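Local atomic coordinates of cellulosomal scaffoldin adaptor protein B (Acetivibrio cellulolyticus, PDB entry 3FNK), a protein that serves as a cellulosomal adaptor scaffoldin, this chain being its second type II cohesin, a module of the kind that binds dockerins. Residues P70-L76 with E115-A121; Y16-A21 with P169-N173. Where two conformers were deposited one is given. Numbering follows the deposited sequence.

In the fold
Interaction 2 joins parts near the two ends of the cohesin module, and interaction 1 lies wholly within the sequence it spans. Following the chain from the N terminus, strand 11-16 runs into the loop 16-21, the first half of interaction 2, before strand 26-34 returns antiparallel to it. After strands 39-47 and 53-56 come residues 70-76, with the short, weakly bonded strand 71-72 and its following turn; past helix 105-111, residues 115-121 come back to them, closing interaction 1. Finally, past strand 165-167, residues 169-173 meet 16-21. The contacts' centres are about 20 Å apart, but strand 26-34 neighbours both, and strand 118-127, which begins in interaction 1, meets Ala21 and Asn173 at Val127.

Interaction 1 (P70-L76 with E115-A121); sequences PTSGELL and EETGTLA
An irregular edge of the cohesin β-sandwich is formed here, where the turn after strand 71-72 folds over the start of strand 118-127, antiparallel in sense, with Gly73 opposite Leu120 (CA-CA 4.5 Å). Gly73 suits this place because a CB would clash with Thr119 O and Leu120 N; likewise Gly118, at phi/psi 154/-176, has a backbone few other residues tolerate. Glu74 and Thr119 are linked reciprocally: Glu74 N donates to Thr119 OG1 (3.0 Å; Thr119 chi1 p), and Thr119 N to Glu74 OE1 (3.1 Å). Leu75 N then bonds Thr119 O (3.0 Å), while Leu75, rotamer mt, buries its side chain, CD1 lying 3.9 Å from Leu120 CD2. Leu76 turns with positive phi (68/21), and its N donates a hydrogen bond to OE2 of Glu115 (2.7 Å), whose long side chain (chi1 m, chi2 t) spans the gap back to the turn. Water 1 bridges Gly73 N (2.7 Å), Leu75 O (2.8 Å) and Leu120 O (2.7 Å). Small Ala121 packs its CB on Pro70 CB (4.0 Å). Leu120 and Ala121 form a classic β bulge opposite Val31 of strand 26-34, while Pro70, Leu76 and Ala121 touch Tyr42 of strand 39-47 in the facing sheet.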
ATOM      1  N   PRO A  70       5.208  -3.295  -6.721  1.00 32.16           N
ATOM      2  CA  PRO A  70       5.495  -2.189  -5.770  1.00 32.84           C
ATOM      3  C   PRO A  70       6.943  -2.260  -5.313  1.00 32.26           C
ATOM      4  O   PRO A  70       7.521  -3.340  -5.316  1.00 33.13           O
ATOM      5  CB  PRO A  70       4.568  -2.496  -4.592  1.00 31.84           C
ATOM      6  CG  PRO A  70       4.328  -3.991  -4.693  1.00 33.25           C
ATOM      7  CD  PRO A  70       4.280  -4.292  -6.151  1.00 31.80           C
ATOM      8  N   THR A  71       7.543  -1.143  -4.925  1.00 32.36           N
ATOM      9  CA  THR A  71       8.876  -1.204  -4.320  1.00 31.65           C
ATOM     10  C   THR A  71       8.666  -1.670  -2.890  1.00 32.00           C
ATOM     11  O   THR A  71       7.663  -1.291  -2.275  1.00 31.40           O
ATOM     12  CB  THR A  71       9.575   0.155  -4.380  1.00 32.94           C
ATOM     13  OG1 THR A  71       9.466   0.672  -5.713  1.00 34.79           O
ATOM     14  CG2 THR A  71      11.028   0.053  -4.005  1.00 31.05           C
ATOM     15  N   SER A  72       9.579  -2.509  -2.385  1.00 31.05           N
ATOM     16  CA  SER A  72       9.432  -3.154  -1.088  1.00 32.13           C
ATOM     17  C   SER A  72       9.631  -2.205   0.089  1.00 32.30           C
ATOM     18  O   SER A  72      10.378  -1.233  -0.027  1.00 32.18           O
ATOM     19  CB  SER A  72      10.433  -4.305  -0.948  1.00 31.97           C
ATOM     20  OG  SER A  72       9.943  -5.496  -1.558  1.00 34.16           O
ATOM     21  N   GLY A  73       8.994  -2.535   1.219  1.00 32.81           N
ATOM     22  CA  GLY A  73       9.200  -1.835   2.494  1.00 32.21           C
ATOM     23  C   GLY A  73      10.144  -2.555   3.436  1.00 31.57           C
ATOM     24  O   GLY A  73      10.985  -3.335   2.999  1.00 31.37           O
ATOM     25  N   GLU A  74      10.011  -2.272   4.729  1.00 30.53           N
ATOM     26  CA  GLU A  74      10.801  -2.900   5.773  1.00 30.66           C
ATOM     27  C   GLU A  74      10.230  -4.250   6.098  1.00 29.50           C
ATOM     28  O   GLU A  74      10.943  -5.093   6.609  1.00 30.53           O
ATOM     29  CB  GLU A  74      10.737  -2.094   7.086  1.00 31.35           C
ATOM     30  CG  GLU A  74      11.047  -0.617   6.936  1.00 35.35           C
ATOM     31  CD  GLU A  74      10.482   0.237   8.092  1.00 38.40           C
ATOM     32  OE1 GLU A  74       9.386  -0.053   8.662  1.00 33.91           O
ATOM     33  OE2 GLU A  74      11.158   1.239   8.393  1.00 43.37           O
ATOM     34  N   LEU A  75       8.934  -4.456   5.881  1.00 27.85           N
ATOM     35  CA  LEU A  75       8.334  -5.757   6.247  1.00 27.00           C
ATOM     36  C   LEU A  75       8.201  -6.676   5.025  1.00 26.48           C
ATOM     37  O   LEU A  75       8.206  -6.191   3.899  1.00 26.55           O
ATOM     38  CB  LEU A  75       6.966  -5.579   6.924  1.00 26.31           C
ATOM     39  CG  LEU A  75       6.925  -4.606   8.131  1.00 26.81           C
ATOM     40  CD1 LEU A  75       5.528  -4.637   8.776  1.00 25.90           C
ATOM     41  CD2 LEU A  75       8.034  -4.926   9.183  1.00 27.46           C
ATOM     42  N   LEU A  76       8.055  -7.983   5.263  1.00 25.12           N
ATOM     43  CA  LEU A  76       7.814  -8.947   4.183  1.00 25.38           C
ATOM     44  C   LEU A  76       9.022  -9.139   3.234  1.00 25.91           C
ATOM     45  O   LEU A  76       8.863  -9.564   2.071  1.00 23.82           O
ATOM     46  CB  LEU A  76       6.547  -8.536   3.401  1.00 24.68           C
ATOM     47  CG  LEU A  76       5.240  -8.427   4.220  1.00 25.31           C
ATOM     48  CD1 LEU A  76       4.035  -8.048   3.320  1.00 25.04           C
ATOM     49  CD2 LEU A  76       4.953  -9.710   5.004  1.00 22.13           C
ATOM     50  N   GLU A 115       6.200  -9.522  12.453  1.00 27.42           N
ATOM     51  CA  GLU A 115       6.363  -8.184  11.959  1.00 27.84           C
ATOM     52  C   GLU A 115       5.008  -7.486  12.026  1.00 28.24           C
ATOM     53  O   GLU A 115       4.113  -7.824  11.238  1.00 30.29           O
ATOM     54  CB  GLU A 115       6.857  -8.232  10.504  1.00 27.31           C
ATOM     55  CG  GLU A 115       8.113  -9.062  10.309  1.00 28.55           C
ATOM     56  CD  GLU A 115       8.540  -9.203   8.816  1.00 27.80           C
ATOM     57  OE1 GLU A 115       9.502  -9.931   8.566  1.00 31.27           O
ATOM     58  OE2 GLU A 115       7.920  -8.633   7.899  1.00 29.22           O
ATOM     59  N   GLU A 116       4.847  -6.519  12.931  1.00 26.31           N
ATOM     60  CA  GLU A 116       3.505  -5.972  13.221  1.00 25.58           C
ATOM     61  C   GLU A 116       3.356  -4.488  12.884  1.00 25.24           C
ATOM     62  O   GLU A 116       2.240  -3.970  12.732  1.00 24.02           O
ATOM     63  CB  GLU A 116       3.073  -6.318  14.665  1.00 26.72           C
ATOM     64  CG  GLU A 116       3.174  -7.857  15.008  1.00 25.68           C
ATOM     65  CD  GLU A 116       2.612  -8.228  16.376  1.00 29.66           C
ATOM     66  OE1 GLU A 116       2.804  -7.424  17.318  1.00 31.69           O
ATOM     67  OE2 GLU A 116       1.987  -9.310  16.522  1.00 26.01           O
ATOM     68  N   THR A 117       4.496  -3.819  12.728  1.00 25.31           N
ATOM     69  CA  THR A 117       4.511  -2.384  12.487  1.00 26.24           C
ATOM     70  C   THR A 117       5.625  -2.033  11.517  1.00 26.09           C
ATOM     71  O   THR A 117       6.752  -2.415  11.730  1.00 26.50           O
ATOM     72  CB  THR A 117       4.698  -1.604  13.815  1.00 26.02           C
ATOM     73  OG1 THR A 117       3.606  -1.916  14.691  1.00 26.57           O
ATOM     74  CG2 THR A 117       4.717  -0.070  13.542  1.00 26.06           C
ATOM     75  N   GLY A 118       5.294  -1.308  10.453  1.00 26.31           N
ATOM     76  CA  GLY A 118       6.284  -0.891   9.501  1.00 25.85           C
ATOM     77  C   GLY A 118       5.733  -0.658   8.110  1.00 25.79           C
ATOM     78  O   GLY A 118       4.524  -0.764   7.850  1.00 24.39           O
ATOM     79  N   THR A 119       6.637  -0.350   7.198  1.00 25.54           N
ATOM     80  CA  THR A 119       6.207  -0.061   5.834  1.00 26.11           C
ATOM     81  C   THR A 119       6.112  -1.368   5.004  1.00 25.97           C
ATOM     82  O   THR A 119       6.885  -2.314   5.213  1.00 24.22           O
ATOM     83  CB  THR A 119       7.163   0.919   5.160  1.00 26.23           C
ATOM     84  OG1 THR A 119       8.451   0.317   5.133  1.00 28.50           O
ATOM     85  CG2 THR A 119       7.226   2.233   5.966  1.00 26.48           C
ATOM     86  N   LEU A 120       5.177  -1.355   4.053  1.00 25.65           N
ATOM     87  CA  LEU A 120       4.811  -2.516   3.246  1.00 25.84           C
ATOM     88  C   LEU A 120       5.185  -2.392   1.783  1.00 26.38           C
ATOM     89  O   LEU A 120       5.469  -3.388   1.130  1.00 25.94           O
ATOM     90  CB  LEU A 120       3.286  -2.771   3.329  1.00 25.10           C
ATOM     91  CG  LEU A 120       2.669  -3.079   4.703  1.00 22.63           C
ATOM     92  CD1 LEU A 120       1.253  -3.545   4.490  1.00 21.42           C
ATOM     93  CD2 LEU A 120       3.465  -4.139   5.455  1.00 24.00           C
ATOM     94  N   ALA A 121       5.155  -1.165   1.270  1.00 27.53           N
ATOM     95  CA  ALA A 121       5.167  -0.943  -0.154  1.00 28.25           C
ATOM     96  C   ALA A 121       5.260   0.541  -0.469  1.00 30.05           C
ATOM     97  O   ALA A 121       4.607   1.406   0.197  1.00 30.17           O
ATOM     98  CB  ALA A 121       3.908  -1.521  -0.771  1.00 27.32           C
TER
HETATM   99  O   HOH W   1       7.717  -4.905   1.505  1.00 28.83           O
HETATM  100  O   HOH W   2      11.043  -8.136   6.636  1.00 31.19           O

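Interaction 2 (Y16-A21 with P169-N173); sequences YDKNAA and PGEIN
Tyr16 lays one face of its ring against Ile172, whose CD1 stands 3.9 Å from the ring centroid, 22° off the normal, in a CH-pi contact. The branched Ile172 (chi1 m, chi2 t) also brings CG1 to 3.6 Å from Tyr16 CE2, and Pro169 CB lies 3.7 Å from Tyr16 CZ, so a broad aromatic ring serves both apolar neighbours. At Gly170 (phi/psi 95/165) a CB would jam against the carbonyl O of Pro169, so glycine suits the place. Tyr16 ends strand 11-16, and residues 169-173 follow strand 165-167; these strands pair in parallel in the cohesin β-sandwich, and the contact joins the loops after them. Asn19 and Ala20 lie beside Ile172 and Asn173 (CA-CA 5.1 and 4.4 Å), and Asn173 N bonds Asn19 O at 2.7 Å. Asn173, in a left-handed conformation (41/65, chi1 m), uses its amide as both acceptor and donor, mimicking a peptide group: Ala21 N gives to Asn173 OD1 (2.6 Å) and Asn173 ND2 to Ala21 O (2.7 Å). Ala21 and Asn173 also touch Val127 of strand 118-127.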
ATOM      1  N   TYR A  16       2.680  10.294   2.394  1.00 37.89           N
ATOM      2  CA  TYR A  16       3.430  10.952   1.296  1.00 38.91           C
ATOM      3  C   TYR A  16       4.703  11.564   1.775  1.00 39.83           C
ATOM      4  O   TYR A  16       4.756  12.097   2.877  1.00 41.01           O
ATOM      5  CB  TYR A  16       2.625  12.063   0.651  1.00 38.13           C
ATOM      6  CG  TYR A  16       1.295  11.626   0.130  1.00 38.18           C
ATOM      7  CD1 TYR A  16       1.183  10.485  -0.656  1.00 37.72           C
ATOM      8  CD2 TYR A  16       0.132  12.365   0.406  1.00 38.86           C
ATOM      9  CE1 TYR A  16      -0.043  10.069  -1.132  1.00 36.97           C
ATOM     10  CE2 TYR A  16      -1.118  11.955  -0.087  1.00 37.92           C
ATOM     11  CZ  TYR A  16      -1.186  10.806  -0.853  1.00 39.38           C
ATOM     12  OH  TYR A  16      -2.390  10.356  -1.367  1.00 44.61           O
ATOM     13  N   ASP A  17       5.746  11.524   0.957  1.00 40.78           N
ATOM     14  CA  ASP A  17       6.931  12.262   1.329  1.00 41.36           C
ATOM     15  C   ASP A  17       6.718  13.769   1.127  1.00 42.53           C
ATOM     16  O   ASP A  17       7.441  14.556   1.702  1.00 42.98           O
ATOM     17  CB  ASP A  17       8.217  11.712   0.682  1.00 41.35           C
ATOM     18  CG  ASP A  17       8.290  11.926  -0.824  1.00 39.92           C
ATOM     19  OD1 ASP A  17       7.307  12.315  -1.485  1.00 37.58           O
ATOM     20  OD2 ASP A  17       9.385  11.681  -1.358  1.00 43.12           O
ATOM     21  N   LYS A  18       5.699  14.136   0.341  1.00 43.83           N
ATOM     22  CA  LYS A  18       5.237  15.512   0.198  1.00 45.52           C
ATOM     23  C   LYS A  18       3.776  15.592  -0.242  1.00 46.07           C
ATOM     24  O   LYS A  18       3.272  14.720  -0.966  1.00 46.17           O
ATOM     25  CB  LYS A  18       6.132  16.321  -0.757  1.00 46.24           C
ATOM     26  CG  LYS A  18       5.881  16.050  -2.238  1.00 47.83           C
ATOM     27  CD  LYS A  18       7.089  16.413  -3.082  1.00 52.06           C
ATOM     28  CE  LYS A  18       8.297  15.607  -2.661  1.00 52.74           C
ATOM     29  NZ  LYS A  18       9.163  15.345  -3.840  1.00 55.00           N
ATOM     30  N   ASN A  19       3.134  16.677   0.184  1.00 46.60           N
ATOM     31  CA  ASN A  19       1.722  17.005  -0.042  1.00 47.81           C
ATOM     32  C   ASN A  19       1.508  17.810  -1.316  1.00 48.58           C
ATOM     33  O   ASN A  19       0.403  17.854  -1.884  1.00 48.57           O
ATOM     34  CB  ASN A  19       1.205  17.819   1.167  1.00 47.86           C
ATOM     35  CG  ASN A  19       2.352  18.552   1.951  1.00 49.27           C
ATOM     36  OD1 ASN A  19       3.473  18.758   1.442  1.00 47.54           O
ATOM     37  ND2 ASN A  19       2.056  18.937   3.198  1.00 51.17           N
ATOM     38  N   ALA A  20       2.579  18.450  -1.771  1.00 50.10           N
ATOM     39  CA  ALA A  20       2.514  19.326  -2.955  1.00 51.59           C
ATOM     40  C   ALA A  20       3.684  19.110  -3.904  1.00 51.84           C
ATOM     41  O   ALA A  20       4.824  18.939  -3.455  1.00 51.96           O
ATOM     42  CB  ALA A  20       2.446  20.807  -2.528  1.00 51.63           C
ATOM     43  N   ALA A  21       3.401  19.139  -5.211  1.00 52.54           N
ATOM     44  CA  ALA A  21       4.458  18.988  -6.227  1.00 53.28           C
ATOM     45  C   ALA A  21       4.070  19.529  -7.607  1.00 53.74           C
ATOM     46  O   ALA A  21       2.889  19.572  -7.949  1.00 53.48           O
ATOM     47  CB  ALA A  21       4.901  17.528  -6.319  1.00 53.11           C
ATOM     48  N   PRO A 169      -5.104   8.730   2.956  1.00 36.69           N
ATOM     49  CA  PRO A 169      -3.891   9.561   3.056  1.00 38.46           C
ATOM     50  C   PRO A 169      -4.049  11.080   3.037  1.00 40.39           C
ATOM     51  O   PRO A 169      -3.127  11.783   3.471  1.00 41.24           O
ATOM     52  CB  PRO A 169      -3.076   9.142   1.828  1.00 38.44           C
ATOM     53  CG  PRO A 169      -4.078   8.598   0.889  1.00 37.31           C
ATOM     54  CD  PRO A 169      -5.115   7.932   1.720  1.00 37.73           C
ATOM     55  N   GLY A 170      -5.154  11.603   2.527  1.00 41.56           N
ATOM     56  CA  GLY A 170      -5.277  13.082   2.468  1.00 44.49           C
ATOM     57  C   GLY A 170      -4.850  13.692   1.135  1.00 45.85           C
ATOM     58  O   GLY A 170      -4.172  13.038   0.329  1.00 46.01           O
ATOM     59  N   GLU A 171      -5.227  14.948   0.917  1.00 47.21           N
ATOM     60  CA  GLU A 171      -5.196  15.548  -0.423  1.00 48.58           C
ATOM     61  C   GLU A 171      -3.797  15.874  -0.937  1.00 48.67           C
ATOM     62  O   GLU A 171      -2.873  16.107  -0.160  1.00 48.16           O
ATOM     63  CB  GLU A 171      -6.115  16.772  -0.486  1.00 48.91           C
ATOM     64  CG  GLU A 171      -6.608  17.117  -1.898  1.00 51.91           C
ATOM     65  CD  GLU A 171      -7.815  18.038  -1.895  1.00 56.12           C
ATOM     66  OE1 GLU A 171      -8.874  17.648  -2.448  1.00 57.61           O
ATOM     67  OE2 GLU A 171      -7.709  19.149  -1.332  1.00 57.36           O
ATOM     68  N   ILE A 172      -3.653  15.847  -2.262  1.00 49.66           N
ATOM     69  CA  ILE A 172      -2.399  16.222  -2.912  1.00 50.41           C
ATOM     70  C   ILE A 172      -2.605  17.544  -3.643  1.00 50.94           C
ATOM     71  O   ILE A 172      -3.672  17.770  -4.263  1.00 50.67           O
ATOM     72  CB  ILE A 172      -1.858  15.105  -3.851  1.00 50.42           C
ATOM     73  CG1 ILE A 172      -1.248  13.975  -3.007  1.00 50.88           C
ATOM     74  CG2 ILE A 172      -0.760  15.629  -4.791  1.00 49.36           C
ATOM     75  CD1 ILE A 172      -0.744  12.748  -3.818  1.00 49.23           C
ATOM     76  N   ASN A 173      -1.597  18.413  -3.563  0.50 51.42           N
ATOM     77  CA  ASN A 173      -1.665  19.776  -4.107  0.50 51.95           C
ATOM     78  C   ASN A 173      -3.026  20.410  -3.836  0.50 53.08           C
ATOM     79  O   ASN A 173      -3.802  20.663  -4.768  0.50 53.28           O
ATOM     80  CB  ASN A 173      -1.347  19.793  -5.610  0.50 51.39           C
ATOM     81  CG  ASN A 173       0.139  19.644  -5.903  0.50 49.27           C
ATOM     82  OD1 ASN A 173       0.982  20.110  -5.148  0.50 45.81           O
ATOM     83  ND2 ASN A 173       0.458  19.000  -7.016  0.50 47.90           N
TER